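Glutamate ABC superfamily ATP binding cassette transporter, binding protein (Enterococcus faecium DO, PDB 5EYF) binds glutamate and, as a member of the family 3 bacterial solute-binding proteins, probably delivers it to an ABC transporter for uptake. Local coordinates at residues F41-D44 with I45-I49; S67-R70 with I71-K75; D90-K93 with K94-D97; T136-A139 with N140-H144; A214-Q217 with A218-E221. All coordinates share one frame; numbering follows the deposited sequence. Where two conformers were deposited one is given.

In the fold
Interactions 2, 3 and 4 converge on the bound glutamate, whereas interactions 1 and 5 belong to the helical packing of one lobe. R70 of interaction 2 and R92 of interaction 3 both donate to the ligand, and their NH2 atoms lie 3.1 Å apart beside its carboxylates. Interaction 3 also meets interaction 4, where R92 NH2 comes within 3.2 Å of T136 OG1. Interaction 1 stays a shell behind, the D42 side chain being about 8 Å from the ligand at nearest atoms. Helices 41-54 and 209-225 pack where I49 CG2 sits 3.8 Å from A218 CB, while the centres of interactions 4 and 5 are about 32 Å apart.

Interaction 1. Residues F41-D44 with I45-I49; sequences FDVD and IAKAI
I45 lays its CG1 methylene over the face of the F41 ring one helical turn back, a CH-pi contact with the carbon 3.9 Å from the ring centroid and almost above its centre. F41 CG, anti to the backbone N (chi1 178°), swings the ring along the helix toward I45. This is the tight, buried part of the first two turns of helix 41-54: F236 meets the F41 ring edge-to-face, I231 and W235 of helix 227-235 touch it, and I45 packs on M222. Flat and branched apolar groups suit such a seam.

The looser part lies round exposed K47. Its extended chain passes V43, CE resting 3.7 Å from V43 CG1, and ends at a water 3.3 Å from K47 NZ. The same water donates to D44 OD1 at 2.6 Å. D44 and K47 are thus joined through solvent, OD1 and NZ being 4.9 Å apart, while D44 OD2 has a salt bridge to K234 and a bond from W235 NE1. The chemistry implies a division of labour: apolar packing dominates at F41 and I45, buried D42 is satisfied by Y102 and T85, and the D44 carboxylate, held by a lysine and an indole, probably stays ionised.

Interaction 2. Residues S67-R70 with I71-K75; sequences SKTR and IPLLK. With GLU (glutamic acid), chain E.
T69 and L73 stand side by side one turn apart, T69 OG1 lying 3.7 Å from L73 CD1, at the point where the loop after strand 59-64 winds into helix 70-75. T69 OG1 accepts from T66 N, and T69 O takes the amide of L73. R70 O accepts from L74 N. P72 has no amide hydrogen to give, which suits the first turn of a helix, and its ring packs CD against T69 O at 3.3 Å. The amide of I71 is served by a water, 3.0 Å from I71 N, that also donates to S67 O.

S67 and R70 turn their donors to the glutamate. S67 OG gives a hydrogen bond to ligand OE2 at 2.7 Å, and R70 NH1 one to OE1 at 2.8 Å. R70 NH2 reaches OE2 at 3.1 Å and the alpha-carboxylate O more weakly. With chi1 at 57°, R70 CG is placed between backbone N and carbonyl carbon, and the extended chain beyond carries the guanidinium to the ligand; S67 OG lies over one of its faces. K22 NZ bonds both S67 OG and the ligand. An arginine spanning the side-chain carboxylate at a helix start belongs to the glutamate pocket of this solute-binding protein.

Interaction 3. Residues D90-K93 with K94-D97; sequences DERK and KQVD. With GLU (glutamic acid), chain E.
Q95 and V96 both hand their amides to R92 O, ending the short, weakly bonded helix 90-93 and turning the chain into strand 96-98 of the periplasmic-binding-protein-type fold of the family 3 solute-binding proteins. Among the backbone bonds, V96 N lies 3.0 Å from R92 O and nearly in line with the carbonyl, whereas Q95 N, at 2.8 Å, comes from above the carbonyl plane, 54° out of it. K94 N adds weak bonds to the carbonyls of D90 and E91. One acceptor gripped by two donors suits a turn that runs out of regular helix.

Side-chain packing is slight. The chi1 of K94 (-50°) sets its CG back against the turn, 3.5 Å from E91 O.

Polar contacts at the outer edge begin where the bend of K94 at chi2 leads CD, CE and NZ on to a water, 3.0 Å from NZ, which donates to D90 O; lysine suits this exposed edge by combining a flexible chain with a charge that can bind water. K93 NZ, by contrast, bonds E245 O of the second subunit.

The hydrogen bonds to the ligand belong to R92, whose extended chain spans from the helix to the pocket, where T87 O also accepts from NH1. Its two terminal nitrogens meet the alpha-carboxylate of the glutamate in a two-point pairing: NH2 to OXT at 2.8 Å, and NH1 to O at 2.7 Å, the latter nearly straight at 170°.

Interaction 4. Residues T136-A139 with N140-H144; sequences TSAA and NIRQH. With GLU (glutamic acid), chain E.
T136 sets a methyl, not its hydroxyl, against the side-chain amide of N140 one turn on. T136 CG2 is anti to the backbone N, which turns the methyl toward the following turn, where it meets N140 ND2 and OD1, each at 3.8 Å. The amide of N140 is therefore packed against a methyl on this side, and its ND2 finds its polar partner in Q107 OE1. The N140 amide N bonds T136 O at 2.7 Å, nearly in line with the carbonyl. T136, part of the glutamate site, lies beside the ligand with OG1 3.8 Å from OXT, without a hydrogen bond in this conformer.

Farther round, R142 runs its chain past A138, CG 3.3 Å from A138 O and NH1 3.6 Å from A138 CB. Alanine is small enough to let the guanidinium pass, and R142 NH2 then forms a salt bridge with E152. On the exposed flank a water bonds Q143 OE1 and, weakly, A139 O.

In the last turn of helix 136-144, H144 supplies two donors, N and ND1, to N140 O, with ND1 at 3.1 Å. The acceptor lies close to the ring plane, 15° out of it. A histidine suits the place because its short side chain can set a ring N-H against a carbonyl one turn back.

The helix is the crossover of the beta-alpha-beta unit between strands 128-132 and 149-153: A138 lies against E152 and I141 against I150 of the latter strand, while the F195 ring meets H144.

Interaction 5. Residues A214-Q217 with A218-E221; sequences AVNQ and ALEE
Q217 and E221 are linked by a side-chain hydrogen bond one turn apart on the outer face of helix 209-225, and the glutamine can be followed outward. Its CB touches only the next residue's backbone, 3.2 Å from A218 N. CG, anti to the backbone N, starts toward the following turn and passes 3.5 Å from E221 OE2. A bend at chi2 (67°) then places CD 3.9 Å from that same E221 OE2. At the tip the amide divides: NE2 donates to E221 OE2 at 3.3 Å, nearly straight at 164° and using that oxygen's anti lone pair, while OE1 turns toward E220, whose side chain takes two conformations and whose approach is doubtful. The amide and E221 carboxylate planes are 63° apart.

The opposite kind of residue fills the buried flank. V215 CG1 approaches L219 CD1 at 4.4 Å, with V215 also on I53, I202 and I204, and small A218 lets helix 41-54 come close through I49 and K52. N216 OD1 takes the amide of D100.

An amide N-H given to a carboxylate one turn on implies that Q217 can satisfy E221 without a charge of its own, and the long bond is probably a modest surface restraint beside the apolar packing.

Interaction 1. Residues F41-D44 with I45-I49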
# COMPACT_ATOMS: atom_id res chain seq x y z
N PHE B 41 3.29 7.62 -16.31
CA PHE B 41 3.68 6.33 -15.74
C PHE B 41 2.77 5.21 -16.23
O PHE B 41 3.25 4.12 -16.56
CB PHE B 41 3.65 6.44 -14.21
CG PHE B 41 3.97 5.18 -13.47
CD1 PHE B 41 5.29 4.76 -13.34
CD2 PHE B 41 2.97 4.44 -12.84
CE1 PHE B 41 5.61 3.61 -12.64
CE2 PHE B 41 3.28 3.31 -12.12
CZ PHE B 41 4.60 2.88 -12.01
N ASP B 42 1.45 5.41 -16.17
CA ASP B 42 0.53 4.36 -16.63
C ASP B 42 0.78 4.03 -18.10
O ASP B 42 0.76 2.86 -18.50
CB ASP B 42 -0.94 4.77 -16.48
CG ASP B 42 -1.46 4.69 -15.06
OD1 ASP B 42 -0.87 3.99 -14.20
OD2 ASP B 42 -2.52 5.35 -14.83
N VAL B 43 0.96 5.07 -18.93
CA VAL B 43 1.27 4.88 -20.35
C VAL B 43 2.56 4.08 -20.52
O VAL B 43 2.63 3.16 -21.35
CB VAL B 43 1.35 6.25 -21.06
CG1 VAL B 43 1.89 6.08 -22.49
CG2 VAL B 43 -0.01 6.91 -21.07
N ASP B 44 3.60 4.42 -19.76
CA ASP B 44 4.88 3.72 -19.94
C ASP B 44 4.81 2.27 -19.47
O ASP B 44 5.42 1.37 -20.07
CB ASP B 44 6.00 4.46 -19.21
CG ASP B 44 6.47 5.69 -19.98
OD1 ASP B 44 5.98 5.94 -21.12
OD2 ASP B 44 7.34 6.41 -19.46
N ILE B 45 4.11 2.03 -18.36
CA ILE B 45 3.88 0.65 -17.92
C ILE B 45 3.13 -0.13 -19.00
O ILE B 45 3.47 -1.29 -19.30
CB ILE B 45 3.14 0.64 -16.56
CG1 ILE B 45 4.04 1.21 -15.41
CG2 ILE B 45 2.68 -0.75 -16.20
CD1 ILE B 45 5.18 0.28 -14.99
N ALA B 46 2.08 0.47 -19.58
CA ALA B 46 1.33 -0.20 -20.66
C ALA B 46 2.23 -0.57 -21.83
O ALA B 46 2.14 -1.68 -22.36
CB ALA B 46 0.22 0.72 -21.15
N LYS B 47 3.08 0.36 -22.27
CA LYS B 47 3.97 0.07 -23.39
C LYS B 47 4.92 -1.07 -23.04
O LYS B 47 5.15 -1.97 -23.86
CB LYS B 47 4.75 1.32 -23.79
CG LYS B 47 3.87 2.42 -24.37
CD LYS B 47 4.67 3.66 -24.63
CE LYS B 47 3.84 4.68 -25.36
NZ LYS B 47 4.69 5.79 -25.89
N ALA B 48 5.49 -1.05 -21.84
CA ALA B 48 6.43 -2.09 -21.45
C ALA B 48 5.75 -3.45 -21.36
O ALA B 48 6.33 -4.47 -21.76
CB ALA B 48 7.08 -1.72 -20.11
N ILE B 49 4.51 -3.50 -20.86
CA ILE B 49 3.80 -4.77 -20.78
C ILE B 49 3.53 -5.30 -22.17
O ILE B 49 3.70 -6.49 -22.43
CB ILE B 49 2.48 -4.59 -20.00
CG1 ILE B 49 2.80 -4.35 -18.53
CG2 ILE B 49 1.58 -5.81 -20.18
CD1 ILE B 49 1.57 -3.96 -17.73
O HOH W 1 6.95 6.28 -23.55

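Interaction 2. Residues S67-R70 with I71-K75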
# COMPACT_ATOMS: atom_id res chain seq x y z
N SER B 67 -12.71 8.01 -14.83
CA SER B 67 -13.17 7.13 -13.76
C SER B 67 -14.60 6.67 -13.99
O SER B 67 -14.96 5.55 -13.61
CB SER B 67 -13.04 7.83 -12.41
OG SER B 67 -11.69 8.18 -12.19
N LYS B 68 -15.42 7.51 -14.64
CA LYS B 68 -16.80 7.12 -14.93
C LYS B 68 -16.87 6.11 -16.06
O LYS B 68 -17.62 5.12 -15.97
CB LYS B 68 -17.64 8.37 -15.25
CG LYS B 68 -18.49 8.82 -14.07
CD LYS B 68 -19.18 10.13 -14.36
CE LYS B 68 -20.25 9.97 -15.42
NZ LYS B 68 -21.40 9.13 -14.95
N THR B 69 -16.11 6.31 -17.14
CA THR B 69 -16.29 5.50 -18.33
C THR B 69 -15.41 4.26 -18.36
O THR B 69 -15.64 3.39 -19.20
CB THR B 69 -16.01 6.32 -19.59
OG1 THR B 69 -14.64 6.72 -19.58
CG2 THR B 69 -16.92 7.55 -19.65
N ARG B 70 -14.44 4.13 -17.45
CA ARG B 70 -13.44 3.09 -17.68
C ARG B 70 -14.05 1.69 -17.61
O ARG B 70 -13.78 0.85 -18.48
CB ARG B 70 -12.26 3.26 -16.72
CG ARG B 70 -12.57 3.26 -15.25
CD ARG B 70 -11.34 3.67 -14.46
NE ARG B 70 -11.73 3.88 -13.07
CZ ARG B 70 -11.04 4.57 -12.17
NH1 ARG B 70 -9.85 5.10 -12.46
NH2 ARG B 70 -11.56 4.72 -10.95
N ILE B 71 -14.87 1.40 -16.59
CA ILE B 71 -15.41 0.04 -16.53
C ILE B 71 -16.41 -0.18 -17.68
O ILE B 71 -16.33 -1.21 -18.35
CB ILE B 71 -16.02 -0.26 -15.15
CG1 ILE B 71 -14.91 -0.36 -14.07
CG2 ILE B 71 -16.81 -1.57 -15.19
CD1 ILE B 71 -15.47 -0.72 -12.71
N PRO B 72 -17.37 0.72 -17.96
CA PRO B 72 -18.24 0.50 -19.13
C PRO B 72 -17.49 0.23 -20.43
O PRO B 72 -17.85 -0.71 -21.15
CB PRO B 72 -19.07 1.79 -19.19
CG PRO B 72 -19.17 2.21 -17.77
CD PRO B 72 -17.80 1.89 -17.17
N LEU B 73 -16.41 0.97 -20.71
CA LEU B 73 -15.63 0.75 -21.93
C LEU B 73 -14.91 -0.59 -21.89
O LEU B 73 -14.84 -1.28 -22.91
CB LEU B 73 -14.63 1.88 -22.11
CG LEU B 73 -15.28 3.18 -22.55
CD1 LEU B 73 -14.29 4.34 -22.41
CD2 LEU B 73 -15.73 3.02 -23.98
N LEU B 74 -14.35 -0.95 -20.73
CA LEU B 74 -13.71 -2.26 -20.62
C LEU B 74 -14.70 -3.39 -20.83
O LEU B 74 -14.43 -4.33 -21.59
CB LEU B 74 -13.05 -2.39 -19.25
CG LEU B 74 -12.29 -3.72 -19.06
CD1 LEU B 74 -11.05 -3.82 -19.95
CD2 LEU B 74 -11.85 -3.85 -17.60
N LYS B 75 -15.85 -3.35 -20.14
CA LYS B 75 -16.76 -4.48 -20.21
C LYS B 75 -17.42 -4.58 -21.58
O LYS B 75 -17.84 -5.67 -21.97
CB LYS B 75 -17.80 -4.38 -19.09
CG LYS B 75 -17.13 -4.43 -17.69
CD LYS B 75 -18.13 -4.73 -16.58
CE LYS B 75 -18.78 -6.10 -16.73
NZ LYS B 75 -17.87 -7.19 -16.30
N GLU E . -7.40 5.67 -7.41
CA GLU E . -8.74 6.18 -7.07
C GLU E . -9.82 5.33 -7.73
O GLU E . -9.52 4.38 -8.47
CB GLU E . -8.91 7.66 -7.46
CG GLU E . -8.42 8.02 -8.86
CD GLU E . -9.33 7.52 -9.99
OE1 GLU E . -8.80 7.29 -11.08
OE2 GLU E . -10.57 7.44 -9.83
OXT GLU E . -11.03 5.56 -7.52
O HOH W 2 -15.87 3.05 -14.29

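Interaction 3. Residues D90-K93 with K94-D97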
# COMPACT_ATOMS: atom_id res chain seq x y z
N ASP B 90 -12.62 -4.80 -3.49
CA ASP B 90 -13.48 -5.98 -3.61
C ASP B 90 -14.77 -5.66 -4.36
O ASP B 90 -15.28 -6.51 -5.10
CB ASP B 90 -13.77 -6.60 -2.24
CG ASP B 90 -12.76 -7.64 -1.86
OD1 ASP B 90 -12.02 -8.08 -2.76
OD2 ASP B 90 -12.70 -8.05 -0.69
N GLU B 91 -15.29 -4.44 -4.22
CA GLU B 91 -16.49 -4.04 -4.94
C GLU B 91 -16.24 -3.96 -6.45
O GLU B 91 -17.11 -4.31 -7.25
CB GLU B 91 -16.98 -2.71 -4.39
CG GLU B 91 -17.04 -2.71 -2.85
CD GLU B 91 -15.81 -2.06 -2.18
OE1 GLU B 91 -15.78 -0.80 -2.15
OE2 GLU B 91 -14.90 -2.78 -1.68
N ARG B 92 -15.05 -3.50 -6.85
CA ARG B 92 -14.69 -3.49 -8.25
C ARG B 92 -14.38 -4.88 -8.77
O ARG B 92 -14.61 -5.17 -9.95
CB ARG B 92 -13.51 -2.55 -8.45
CG ARG B 92 -13.94 -1.07 -8.41
CD ARG B 92 -12.78 -0.11 -8.38
NE ARG B 92 -13.21 1.29 -8.37
CZ ARG B 92 -12.38 2.33 -8.35
NH1 ARG B 92 -11.06 2.11 -8.36
NH2 ARG B 92 -12.85 3.58 -8.38
N LYS B 93 -13.88 -5.77 -7.89
CA LYS B 93 -13.61 -7.14 -8.28
C LYS B 93 -14.88 -7.90 -8.66
O LYS B 93 -14.80 -8.96 -9.29
CB LYS B 93 -12.83 -7.85 -7.17
CG LYS B 93 -11.39 -7.30 -7.08
CD LYS B 93 -10.57 -7.93 -5.97
CE LYS B 93 -10.43 -9.41 -6.17
NZ LYS B 93 -9.36 -10.04 -5.35
N LYS B 94 -16.06 -7.39 -8.30
CA LYS B 94 -17.28 -7.97 -8.86
C LYS B 94 -17.43 -7.69 -10.35
O LYS B 94 -18.11 -8.45 -11.04
CB LYS B 94 -18.50 -7.42 -8.13
CG LYS B 94 -18.37 -7.51 -6.64
CD LYS B 94 -18.21 -8.93 -6.22
CE LYS B 94 -18.45 -9.06 -4.74
NZ LYS B 94 -17.90 -10.34 -4.21
N GLN B 95 -16.81 -6.60 -10.83
CA GLN B 95 -16.98 -6.09 -12.18
C GLN B 95 -15.83 -6.48 -13.11
O GLN B 95 -16.06 -6.71 -14.31
CB GLN B 95 -17.09 -4.56 -12.15
CG GLN B 95 -18.28 -3.99 -11.34
CD GLN B 95 -18.25 -2.46 -11.20
OE1 GLN B 95 -18.78 -1.73 -12.04
NE2 GLN B 95 -17.62 -1.98 -10.12
N VAL B 96 -14.60 -6.55 -12.58
CA VAL B 96 -13.40 -6.76 -13.38
C VAL B 96 -12.46 -7.68 -12.62
O VAL B 96 -12.61 -7.93 -11.42
CB VAL B 96 -12.69 -5.42 -13.70
CG1 VAL B 96 -13.65 -4.40 -14.34
CG2 VAL B 96 -12.05 -4.83 -12.44
N ASP B 97 -11.50 -8.24 -13.34
CA ASP B 97 -10.34 -8.85 -12.71
C ASP B 97 -9.24 -7.81 -12.66
O ASP B 97 -9.20 -6.89 -13.48
CB ASP B 97 -9.87 -10.08 -13.48
CG ASP B 97 -10.77 -11.29 -13.29
OD1 ASP B 97 -11.57 -11.31 -12.32
OD2 ASP B 97 -10.63 -12.25 -14.11
N GLU E . -7.40 5.67 -7.41
CA GLU E . -8.74 6.18 -7.07
C GLU E . -9.82 5.33 -7.73
O GLU E . -9.52 4.38 -8.47
CB GLU E . -8.91 7.66 -7.46
CG GLU E . -8.42 8.02 -8.86
CD GLU E . -9.33 7.52 -9.99
OE1 GLU E . -8.80 7.29 -11.08
OE2 GLU E . -10.57 7.44 -9.83
OXT GLU E . -11.03 5.56 -7.52
O HOH W 3 -15.22 -9.20 -4.74

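Interaction 4. Residues T136-A139 with N140-H144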
# COMPACT_ATOMS: atom_id res chain seq x y z
N THR B 136 -14.67 7.48 -5.97
CA THR B 136 -14.50 6.85 -4.67
C THR B 136 -13.90 7.83 -3.67
O THR B 136 -14.19 7.76 -2.48
CB THR B 136 -13.62 5.60 -4.72
OG1 THR B 136 -14.16 4.62 -5.61
CG2 THR B 136 -13.57 4.99 -3.38
N SER B 137 -13.06 8.76 -4.14
CA SER B 137 -12.48 9.76 -3.25
C SER B 137 -13.57 10.48 -2.46
O SER B 137 -13.40 10.75 -1.27
CB SER B 137 -11.64 10.76 -4.05
OG SER B 137 -10.80 10.07 -4.97
N ALA B 138 -14.69 10.77 -3.11
CA ALA B 138 -15.80 11.42 -2.41
C ALA B 138 -16.39 10.48 -1.38
O ALA B 138 -16.59 10.85 -0.22
CB ALA B 138 -16.87 11.91 -3.39
N ALA B 139 -16.55 9.21 -1.76
CA ALA B 139 -17.04 8.22 -0.81
C ALA B 139 -16.07 8.05 0.36
O ALA B 139 -16.51 7.95 1.51
CB ALA B 139 -17.30 6.89 -1.51
N ASN B 140 -14.76 8.01 0.10
CA ASN B 140 -13.81 7.86 1.21
C ASN B 140 -13.85 9.06 2.15
O ASN B 140 -13.63 8.91 3.36
CB ASN B 140 -12.38 7.68 0.69
CG ASN B 140 -12.13 6.29 0.09
OD1 ASN B 140 -12.87 5.34 0.37
ND2 ASN B 140 -11.09 6.18 -0.75
N ILE B 141 -14.08 10.26 1.62
CA ILE B 141 -14.20 11.41 2.51
C ILE B 141 -15.41 11.25 3.40
O ILE B 141 -15.36 11.54 4.60
CB ILE B 141 -14.29 12.74 1.73
CG1 ILE B 141 -12.92 13.20 1.32
CG2 ILE B 141 -14.85 13.81 2.67
CD1 ILE B 141 -12.06 13.66 2.46
N ARG B 142 -16.54 10.82 2.83
CA ARG B 142 -17.74 10.72 3.64
C ARG B 142 -17.55 9.73 4.78
O ARG B 142 -18.24 9.82 5.79
CB ARG B 142 -18.93 10.33 2.75
CG ARG B 142 -19.22 11.41 1.70
CD ARG B 142 -20.50 11.19 0.88
NE ARG B 142 -20.84 12.39 0.10
CZ ARG B 142 -20.64 12.52 -1.21
NH1 ARG B 142 -20.11 11.51 -1.89
NH2 ARG B 142 -20.97 13.65 -1.84
N GLN B 143 -16.59 8.83 4.66
CA GLN B 143 -16.26 7.93 5.75
C GLN B 143 -15.26 8.53 6.73
O GLN B 143 -15.48 8.52 7.95
CB GLN B 143 -15.72 6.62 5.19
CG GLN B 143 -15.18 5.68 6.24
CD GLN B 143 -14.82 4.34 5.66
OE1 GLN B 143 -15.38 3.93 4.66
NE2 GLN B 143 -13.87 3.65 6.27
N HIS B 144 -14.15 9.07 6.22
CA HIS B 144 -13.09 9.54 7.10
C HIS B 144 -13.33 10.95 7.61
O HIS B 144 -12.68 11.37 8.57
CB HIS B 144 -11.75 9.45 6.37
CG HIS B 144 -11.27 8.04 6.18
ND1 HIS B 144 -11.49 7.33 5.02
CD2 HIS B 144 -10.63 7.20 7.02
CE1 HIS B 144 -10.98 6.11 5.15
NE2 HIS B 144 -10.47 6.00 6.36
N GLU E . -7.40 5.67 -7.41
CA GLU E . -8.74 6.18 -7.07
C GLU E . -9.82 5.33 -7.73
O GLU E . -9.52 4.38 -8.47
CB GLU E . -8.91 7.66 -7.46
CG GLU E . -8.42 8.02 -8.86
CD GLU E . -9.33 7.52 -9.99
OE1 GLU E . -8.80 7.29 -11.08
OE2 GLU E . -10.57 7.44 -9.83
OXT GLU E . -11.03 5.56 -7.52
O HOH W 4 -16.02 4.75 1.89

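Interaction 5. Residues A214-Q217 with A218-E221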
# COMPACT_ATOMS: atom_id res chain seq x y z
N ALA B 214 -1.06 -13.26 -18.81
CA ALA B 214 0.00 -12.64 -19.60
C ALA B 214 0.43 -11.29 -19.02
O ALA B 214 1.62 -10.98 -19.00
CB ALA B 214 -0.46 -12.47 -21.05
N VAL B 215 -0.53 -10.47 -18.59
CA VAL B 215 -0.20 -9.18 -17.99
C VAL B 215 0.57 -9.38 -16.69
O VAL B 215 1.57 -8.69 -16.44
CB VAL B 215 -1.49 -8.37 -17.76
CG1 VAL B 215 -1.24 -7.14 -16.88
CG2 VAL B 215 -2.12 -7.98 -19.11
N ASN B 216 0.14 -10.33 -15.86
CA ASN B 216 0.87 -10.55 -14.61
C ASN B 216 2.27 -11.09 -14.86
O ASN B 216 3.21 -10.71 -14.15
CB ASN B 216 0.10 -11.51 -13.70
CG ASN B 216 -0.97 -10.79 -12.92
OD1 ASN B 216 -0.87 -9.58 -12.69
ND2 ASN B 216 -2.02 -11.50 -12.54
N GLN B 217 2.43 -11.95 -15.86
CA GLN B 217 3.75 -12.46 -16.19
C GLN B 217 4.64 -11.34 -16.70
O GLN B 217 5.83 -11.28 -16.37
CB GLN B 217 3.61 -13.56 -17.25
CG GLN B 217 4.93 -14.14 -17.76
CD GLN B 217 5.68 -14.91 -16.70
OE1 GLN B 217 5.08 -15.48 -15.79
NE2 GLN B 217 7.00 -14.93 -16.81
N ALA B 218 4.08 -10.44 -17.52
CA ALA B 218 4.82 -9.29 -18.01
C ALA B 218 5.33 -8.43 -16.85
O ALA B 218 6.50 -8.06 -16.81
CB ALA B 218 3.94 -8.47 -18.96
N LEU B 219 4.44 -8.13 -15.89
CA LEU B 219 4.85 -7.36 -14.71
C LEU B 219 5.94 -8.08 -13.94
O LEU B 219 6.92 -7.46 -13.53
CB LEU B 219 3.65 -7.10 -13.78
CG LEU B 219 2.66 -6.05 -14.28
CD1 LEU B 219 1.38 -6.13 -13.45
CD2 LEU B 219 3.31 -4.68 -14.20
N GLU B 220 5.78 -9.39 -13.73
CA GLU B 220 6.83 -10.18 -13.07
C GLU B 220 8.17 -9.98 -13.76
O GLU B 220 9.19 -9.73 -13.11
CB GLU B 220 6.45 -11.66 -13.06
CG GLU B 220 7.41 -12.55 -12.28
CD GLU B 220 6.95 -14.00 -12.18
OE1 GLU B 220 5.98 -14.37 -12.87
OE2 GLU B 220 7.57 -14.78 -11.42
N GLU B 221 8.19 -10.10 -15.09
CA GLU B 221 9.43 -9.97 -15.84
C GLU B 221 10.02 -8.57 -15.70
O GLU B 221 11.24 -8.41 -15.61
CB GLU B 221 9.16 -10.31 -17.30
CG GLU B 221 8.95 -11.80 -17.59
CD GLU B 221 8.63 -12.08 -19.06
OE1 GLU B 221 9.08 -11.30 -19.94
OE2 GLU B 221 7.92 -13.08 -19.34